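Local structure of CT253 (Chlamydia trachomatis serovar L2, 6UXC) at residues P25-R29 and A97-L101. The protein is of unknown function but is probably a lipoprotein made with a signal peptide, from an uncharacterised protein family. Numbering follows the deposited sequence.
Sequences PVFYR and AAEIL
Arg29 reaches across to Glu99 in a salt bridge, made side-on by NE and NH2 to the single carboxylate oxygen OE2. Arg29 NE and Arg29 NH2 each lie 2.9 Å from Glu99 OE2, which sits close to the guanidinium plane. NE meets OE2 nearly along the C-O bond, while NH2 comes from the syn side, tilted 26° out of the carboxylate plane. The two flat groups are steeply turned, 74° apart. A bend at chi3 (-73°) swings the guanidinium back to this oxygen, which the extended Glu99 chain holds out. A water also donates to OE2 and to Ile100 O, and accepts from Arg29 N, so OE2 has three donors. This cluster would probably stabilise the carboxylate as an anion.

Phe27 and Glu99 lie side by side on the same face of the sheet. The carboxylate meets the ring at its edge, with Glu99 CD 3.5 Å from Phe27 CD2. On the other face, Ile100 CG2 sits over the Tyr28 ring in a CH-pi contact, 4.0 Å from the centroid and offset toward the rim. Val26 crosses Ile100 at about a right angle, with Val26 CG1 3.7 Å from Ile100 CG1.

The backbones pair in parallel through Phe27 and Glu99. Phe27 N donates to Ala98 O (3.1 Å), and Phe27 O accepts from Ile100 N (2.8 Å). At Arg29 N the water replaces a direct backbone bond.

The contact joins strands 19-28 and 94-105, neighbours inside the mixed sheet. Strand 113-124 pairs antiparallel with the far edge of 94-105. Helix 41-55 packs on Val26, Tyr28 and Ile100, with Phe45 touching both Val26 and Ile100. On the Phe27 and Glu99 face, Phe75 from a loop stacks on the Phe27 ring and touches Glu99.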
ATOM      1  N   PRO A  25       4.187  -6.855   1.458  1.00 24.85           N
ATOM      2  CA  PRO A  25       4.864  -5.689   2.029  1.00 23.68           C
ATOM      3  C   PRO A  25       4.977  -4.591   0.985  1.00 25.99           C
ATOM      4  O   PRO A  25       5.292  -4.836  -0.182  1.00 26.98           O
ATOM      5  CB  PRO A  25       6.239  -6.231   2.420  1.00 25.59           C
ATOM      6  CG  PRO A  25       6.015  -7.709   2.623  1.00 29.28           C
ATOM      7  CD  PRO A  25       4.984  -8.096   1.610  1.00 27.18           C
ATOM      8  N   VAL A  26       4.758  -3.357   1.433  1.00 23.43           N
ATOM      9  CA  VAL A  26       4.857  -2.235   0.523  1.00 24.94           C
ATOM     10  C   VAL A  26       6.287  -2.101  -0.005  1.00 27.33           C
ATOM     11  O   VAL A  26       7.284  -2.172   0.732  1.00 28.59           O
ATOM     12  CB  VAL A  26       4.358  -0.962   1.229  1.00 24.47           C
ATOM     13  CG1 VAL A  26       4.719   0.313   0.399  1.00 24.82           C
ATOM     14  CG2 VAL A  26       2.843  -1.072   1.500  1.00 26.17           C
ATOM     15  N   PHE A  27       6.380  -1.890  -1.307  1.00 25.33           N
ATOM     16  CA  PHE A  27       7.635  -1.789  -2.033  1.00 25.15           C
ATOM     17  C   PHE A  27       8.039  -0.321  -2.132  1.00 28.32           C
ATOM     18  O   PHE A  27       7.198   0.534  -2.427  1.00 27.36           O
ATOM     19  CB  PHE A  27       7.435  -2.395  -3.422  1.00 25.37           C
ATOM     20  CG  PHE A  27       8.676  -2.648  -4.201  1.00 29.28           C
ATOM     21  CD1 PHE A  27       9.660  -3.495  -3.716  1.00 37.46           C
ATOM     22  CD2 PHE A  27       8.835  -2.100  -5.467  1.00 26.32           C
ATOM     23  CE1 PHE A  27      10.806  -3.766  -4.480  1.00 38.35           C
ATOM     24  CE2 PHE A  27       9.962  -2.372  -6.243  1.00 32.37           C
ATOM     25  CZ  PHE A  27      10.946  -3.204  -5.735  1.00 34.06           C
ATOM     26  N   TYR A  28       9.311  -0.024  -1.871  1.00 25.33           N
ATOM     27  CA  TYR A  28       9.783   1.363  -1.926  1.00 26.83           C
ATOM     28  C   TYR A  28      11.262   1.368  -2.296  1.00 27.73           C
ATOM     29  O   TYR A  28      12.106   0.954  -1.492  1.00 33.48           O
ATOM     30  CB  TYR A  28       9.547   2.051  -0.574  1.00 28.64           C
ATOM     31  CG  TYR A  28       9.866   3.520  -0.481  1.00 30.99           C
ATOM     32  CD1 TYR A  28       9.862   4.336  -1.589  1.00 28.20           C
ATOM     33  CD2 TYR A  28      10.166   4.086   0.744  1.00 37.73           C
ATOM     34  CE1 TYR A  28      10.170   5.695  -1.492  1.00 37.32           C
ATOM     35  CE2 TYR A  28      10.463   5.422   0.855  1.00 37.24           C
ATOM     36  CZ  TYR A  28      10.452   6.224  -0.249  1.00 37.04           C
ATOM     37  OH  TYR A  28      10.767   7.554  -0.091  1.00 39.63           O
ATOM     38  N   ARG A  29      11.575   1.817  -3.510  1.00 28.59           N
ATOM     39  CA  ARG A  29      12.947   1.921  -3.982  1.00 30.09           C
ATOM     40  C   ARG A  29      13.473   3.321  -3.700  1.00 42.93           C
ATOM     41  O   ARG A  29      12.885   4.313  -4.145  1.00 39.73           O
ATOM     42  CB  ARG A  29      13.020   1.617  -5.479  1.00 36.77           C
ATOM     43  CG  ARG A  29      12.637   0.224  -5.828  1.00 30.62           C
ATOM     44  CD  ARG A  29      12.542   0.068  -7.346  1.00 35.81           C
ATOM     45  NE  ARG A  29      11.349   0.735  -7.878  1.00 32.68           N
ATOM     46  CZ  ARG A  29      11.346   1.694  -8.811  1.00 36.66           C
ATOM     47  NH1 ARG A  29      12.467   2.155  -9.349  1.00 36.79           N
ATOM     48  NH2 ARG A  29      10.170   2.203  -9.199  1.00 31.10           N
ATOM     49  N   ALA A  97      -0.528  -5.335  -4.285  1.00 22.03           N
ATOM     50  CA  ALA A  97       0.876  -4.964  -4.436  1.00 21.57           C
ATOM     51  C   ALA A  97       0.947  -3.448  -4.580  1.00 27.85           C
ATOM     52  O   ALA A  97       0.703  -2.905  -5.659  1.00 27.78           O
ATOM     53  CB  ALA A  97       1.492  -5.671  -5.652  1.00 25.19           C
ATOM     54  N   ALA A  98       1.290  -2.767  -3.488  1.00 23.70           N
ATOM     55  CA  ALA A  98       1.371  -1.309  -3.476  1.00 26.09           C
ATOM     56  C   ALA A  98       2.830  -0.885  -3.381  1.00 24.81           C
ATOM     57  O   ALA A  98       3.569  -1.370  -2.511  1.00 25.29           O
ATOM     58  CB  ALA A  98       0.581  -0.735  -2.307  1.00 23.99           C
ATOM     59  N   GLU A  99       3.239   0.017  -4.271  1.00 23.28           N
ATOM     60  CA  GLU A  99       4.588   0.558  -4.312  1.00 23.50           C
ATOM     61  C   GLU A  99       4.559   2.061  -4.075  1.00 28.37           C
ATOM     62  O   GLU A  99       3.847   2.784  -4.776  1.00 28.20           O
ATOM     63  CB  GLU A  99       5.244   0.316  -5.681  1.00 25.68           C
ATOM     64  CG  GLU A  99       6.639   0.890  -5.779  1.00 25.64           C
ATOM     65  CD  GLU A  99       7.357   0.586  -7.079  1.00 32.85           C
ATOM     66  OE1 GLU A  99       6.782  -0.077  -7.978  1.00 31.54           O
ATOM     67  OE2 GLU A  99       8.523   1.016  -7.192  1.00 29.19           O
ATOM     68  N   ILE A 100       5.328   2.523  -3.095  1.00 24.55           N
ATOM     69  CA  ILE A 100       5.549   3.955  -2.932  1.00 26.57           C
ATOM     70  C   ILE A 100       6.486   4.408  -4.034  1.00 25.69           C
ATOM     71  O   ILE A 100       7.645   3.977  -4.085  1.00 26.70           O
ATOM     72  CB  ILE A 100       6.145   4.279  -1.563  1.00 24.90           C
ATOM     73  CG1 ILE A 100       5.217   3.880  -0.413  1.00 27.45           C
ATOM     74  CG2 ILE A 100       6.442   5.794  -1.450  1.00 27.95           C
ATOM     75  CD1 ILE A 100       5.935   3.939   0.943  1.00 28.43           C
ATOM     76  N   LEU A 101       6.006   5.292  -4.899  1.00 28.10           N
ATOM     77  CA  LEU A 101       6.897   5.785  -5.942  1.00 29.81           C
ATOM     78  C   LEU A 101       7.768   6.932  -5.427  1.00 29.54           C
ATOM     79  O   LEU A 101       8.958   7.036  -5.782  1.00 33.36           O
ATOM     80  CB  LEU A 101       6.082   6.215  -7.165  1.00 30.97           C
ATOM     81  CG  LEU A 101       5.209   5.146  -7.826  1.00 34.71           C
ATOM     82  CD1 LEU A 101       4.445   5.761  -8.995  1.00 34.87           C
ATOM     83  CD2 LEU A 101       6.029   3.957  -8.300  1.00 36.55           C
TER
HETATM   84  O   HOH W   1       9.648   2.822  -5.476  1.00 29.97           O